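Local structure of tRNA nucleotidyl transferase-related protein (3H38) at residues A[37-42]-A[56-61]. The protein probably adds the CCA end to tRNA as a magnesium-dependent, ATP- and CTP-using nucleotidyltransferase, of which this chain is the C-terminal half. Numbering follows the deposited sequence.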
ATOM      1  N   VAL A  37     -29.598  11.521   8.448  1.00 29.62           N
ATOM      2  CA  VAL A  37     -28.725  10.680   7.628  1.00 32.88           C
ATOM      3  C   VAL A  37     -27.764  11.493   6.743  1.00 33.74           C
ATOM      4  O   VAL A  37     -28.161  12.496   6.156  1.00 34.10           O
ATOM      5  CB  VAL A  37     -29.534   9.748   6.718  1.00 29.25           C
ATOM      6  CG1 VAL A  37     -28.635   8.669   6.168  1.00 29.46           C
ATOM      7  CG2 VAL A  37     -30.657   9.115   7.481  1.00 37.64           C
ATOM      8  N   TYR A  38     -26.511  11.041   6.643  1.00 30.34           N
ATOM      9  CA  TYR A  38     -25.493  11.695   5.818  1.00 25.75           C
ATOM     10  C   TYR A  38     -24.566  10.727   5.063  1.00 30.92           C
ATOM     11  O   TYR A  38     -24.190   9.657   5.563  1.00 27.35           O
ATOM     12  CB  TYR A  38     -24.569  12.552   6.679  1.00 29.41           C
ATOM     13  CG  TYR A  38     -25.223  13.389   7.739  1.00 31.62           C
ATOM     14  CD1 TYR A  38     -25.580  12.842   8.947  1.00 24.52           C
ATOM     15  CD2 TYR A  38     -25.440  14.751   7.539  1.00 35.97           C
ATOM     16  CE1 TYR A  38     -26.161  13.618   9.936  1.00 39.26           C
ATOM     17  CE2 TYR A  38     -26.030  15.529   8.514  1.00 32.60           C
ATOM     18  CZ  TYR A  38     -26.386  14.962   9.711  1.00 31.59           C
ATOM     19  OH  TYR A  38     -26.952  15.744  10.690  1.00 29.00           O
ATOM     20  N   VAL A  39     -24.148  11.141   3.874  1.00 29.29           N
ATOM     21  CA  VAL A  39     -23.025  10.499   3.220  1.00 30.50           C
ATOM     22  C   VAL A  39     -21.797  11.365   3.544  1.00 31.56           C
ATOM     23  O   VAL A  39     -21.901  12.597   3.625  1.00 33.32           O
ATOM     24  CB  VAL A  39     -23.270  10.322   1.704  1.00 26.21           C
ATOM     25  CG1 VAL A  39     -23.232  11.659   0.992  1.00 35.11           C
ATOM     26  CG2 VAL A  39     -22.266   9.341   1.110  1.00 29.55           C
ATOM     27  N   VAL A  40     -20.655  10.728   3.805  1.00 25.25           N
ATOM     28  CA  VAL A  40     -19.498  11.461   4.325  1.00 25.96           C
ATOM     29  C   VAL A  40     -18.183  11.102   3.631  1.00 38.54           C
ATOM     30  O   VAL A  40     -18.092  10.099   2.921  1.00 30.32           O
ATOM     31  CB  VAL A  40     -19.310  11.174   5.822  1.00 26.98           C
ATOM     32  CG1 VAL A  40     -20.539  11.597   6.596  1.00 24.83           C
ATOM     33  CG2 VAL A  40     -19.041   9.694   6.044  1.00 35.93           C
ATOM     34  N   GLY A  41     -17.168  11.935   3.843  1.00 44.90           N
ATOM     35  CA  GLY A  41     -15.797  11.553   3.550  1.00 40.83           C
ATOM     36  C   GLY A  41     -15.335  11.615   2.115  1.00 35.93           C
ATOM     37  O   GLY A  41     -15.558  12.615   1.436  1.00 39.42           O
ATOM     38  N   GLY A  42     -14.670  10.547   1.669  1.00 42.18           N
ATOM     39  CA  GLY A  42     -14.018  10.498   0.362  1.00 38.76           C
ATOM     40  C   GLY A  42     -15.026  10.646  -0.745  1.00 39.37           C
ATOM     41  O   GLY A  42     -14.831  11.386  -1.707  1.00 34.34           O
ATOM     42  N   ILE A  56     -20.729   3.465  -1.039  1.00 76.94           N
ATOM     43  CA  ILE A  56     -21.630   4.297  -0.263  1.00 74.99           C
ATOM     44  C   ILE A  56     -21.386   4.167   1.251  1.00 68.32           C
ATOM     45  O   ILE A  56     -21.437   3.083   1.829  1.00 61.98           O
ATOM     46  CB  ILE A  56     -23.093   4.023  -0.645  1.00 81.50           C
ATOM     47  CG1 ILE A  56     -23.743   3.050   0.326  1.00 86.36           C
ATOM     48  CG2 ILE A  56     -23.187   3.498  -2.087  1.00 75.91           C
ATOM     49  CD1 ILE A  56     -25.222   2.937   0.098  1.00 93.19           C
ATOM     50  N   ASP A  57     -21.102   5.302   1.875  1.00 65.57           N
ATOM     51  CA  ASP A  57     -20.626   5.340   3.244  1.00 58.74           C
ATOM     52  C   ASP A  57     -21.546   6.218   4.078  1.00 40.07           C
ATOM     53  O   ASP A  57     -21.477   7.451   3.969  1.00 28.29           O
ATOM     54  CB  ASP A  57     -19.204   5.913   3.260  1.00 65.94           C
ATOM     55  CG  ASP A  57     -18.399   5.442   4.455  1.00 74.92           C
ATOM     56  OD1 ASP A  57     -19.014   5.078   5.480  1.00 75.28           O
ATOM     57  OD2 ASP A  57     -17.150   5.427   4.369  1.00 80.05           O
ATOM     58  N   ILE A  58     -22.386   5.596   4.918  1.00 36.01           N
ATOM     59  CA  ILE A  58     -23.461   6.336   5.609  1.00 35.19           C
ATOM     60  C   ILE A  58     -23.251   6.608   7.090  1.00 39.55           C
ATOM     61  O   ILE A  58     -22.917   5.704   7.859  1.00 38.79           O
ATOM     62  CB  ILE A  58     -24.837   5.655   5.457  1.00 36.24           C
ATOM     63  CG1 ILE A  58     -25.192   5.499   3.987  1.00 33.39           C
ATOM     64  CG2 ILE A  58     -25.899   6.503   6.089  1.00 33.43           C
ATOM     65  CD1 ILE A  58     -25.175   6.828   3.265  1.00 39.97           C
ATOM     66  N   VAL A  59     -23.474   7.860   7.486  1.00 33.74           N
ATOM     67  CA  VAL A  59     -23.442   8.223   8.900  1.00 37.07           C
ATOM     68  C   VAL A  59     -24.828   8.642   9.455  1.00 33.43           C
ATOM     69  O   VAL A  59     -25.530   9.495   8.875  1.00 29.53           O
ATOM     70  CB  VAL A  59     -22.357   9.288   9.166  1.00 36.97           C
ATOM     71  CG1 VAL A  59     -22.304   9.655  10.626  1.00 32.39           C
ATOM     72  CG2 VAL A  59     -21.013   8.754   8.743  1.00 43.79           C
ATOM     73  N   VAL A  60     -25.244   8.022  10.559  1.00 24.61           N
ATOM     74  CA  VAL A  60     -26.551   8.386  11.131  1.00 25.32           C
ATOM     75  C   VAL A  60     -26.376   8.969  12.522  1.00 34.09           C
ATOM     76  O   VAL A  60     -25.478   8.556  13.265  1.00 27.09           O
ATOM     77  CB  VAL A  60     -27.548   7.202  11.170  1.00 28.09           C
ATOM     78  CG1 VAL A  60     -27.886   6.712   9.740  1.00 20.02           C
ATOM     79  CG2 VAL A  60     -26.996   6.073  11.999  1.00 36.09           C
ATOM     80  N   GLU A  61     -27.170   9.980  12.855  1.00 32.18           N
ATOM     81  CA  GLU A  61     -27.204  10.426  14.243  1.00 39.87           C
ATOM     82  C   GLU A  61     -28.283   9.620  14.959  1.00 37.55           C
ATOM     83  O   GLU A  61     -29.410  10.095  15.143  1.00 37.85           O
ATOM     84  CB  GLU A  61     -27.504  11.914  14.368  1.00 37.49           C
ATOM     85  CG  GLU A  61     -26.409  12.832  13.892  1.00 39.13           C
ATOM     86  CD  GLU A  61     -26.666  14.248  14.354  1.00 54.04           C
ATOM     87  OE1 GLU A  61     -26.126  15.191  13.737  1.00 54.85           O
ATOM     88  OE2 GLU A  61     -27.427  14.409  15.341  1.00 60.84           O
TER
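Tyr38 and Glu61 both turn CG anti to their own carbonyl carbon (chi1 -43° and -69°), and the ring and the acid chain cross obliquely. The two strands, 37-40 and 56-60, are antiparallel neighbours in the mixed sheet of the nucleotidyltransferase head domain. Tyr38 and Val59 form the hydrogen-bonded pair. Tyr38 N donates a hydrogen bond of 2.9 Å to Val59 O, and Val59 N returns a nearly straight bond of 2.7 Å to Tyr38 O. A third bond, from Val40 N to Asp57 O, is weak at 3.4 Å.

Val59 O also sits at the edge of the Tyr38 ring, in its plane, 3.3 Å from CD1. Tyr38 OH lies 3.2 Å from Glu61 OE1, and the ring and carboxylate planes are 22° apart. Glu61 OE1 accepts a hydrogen bond from Ile122 N, at the start of helix 122-127. Tyr38 and Val59 point to one face of the sheet, where this helix packs on them. An alanine in place of Tyr38 would probably leave a gap against the Ile122 side chain and alongside Glu61 CG, while Ile122 N would still hold Glu61 OE1.

The opposite face carries Val37, Val39, Ile58 and Val60; there helix 17-32 packs on Val39 and Ile58. Val37 CG1 reaches Ile58 CG2 at 3.5 Å. Asp57 and Asp99 are magnesium ligands of this enzyme, though no ion is bound in this apo chain; their side chains lie close together. The strand that carries Asp57 pairs here with the one that runs into Gly41, at the N-cap of helix 42-49. Next to the weak bond, Val40 CG2 meets Val59 CG2 at 3.5 Å, the two side chains crossing at about a right angle.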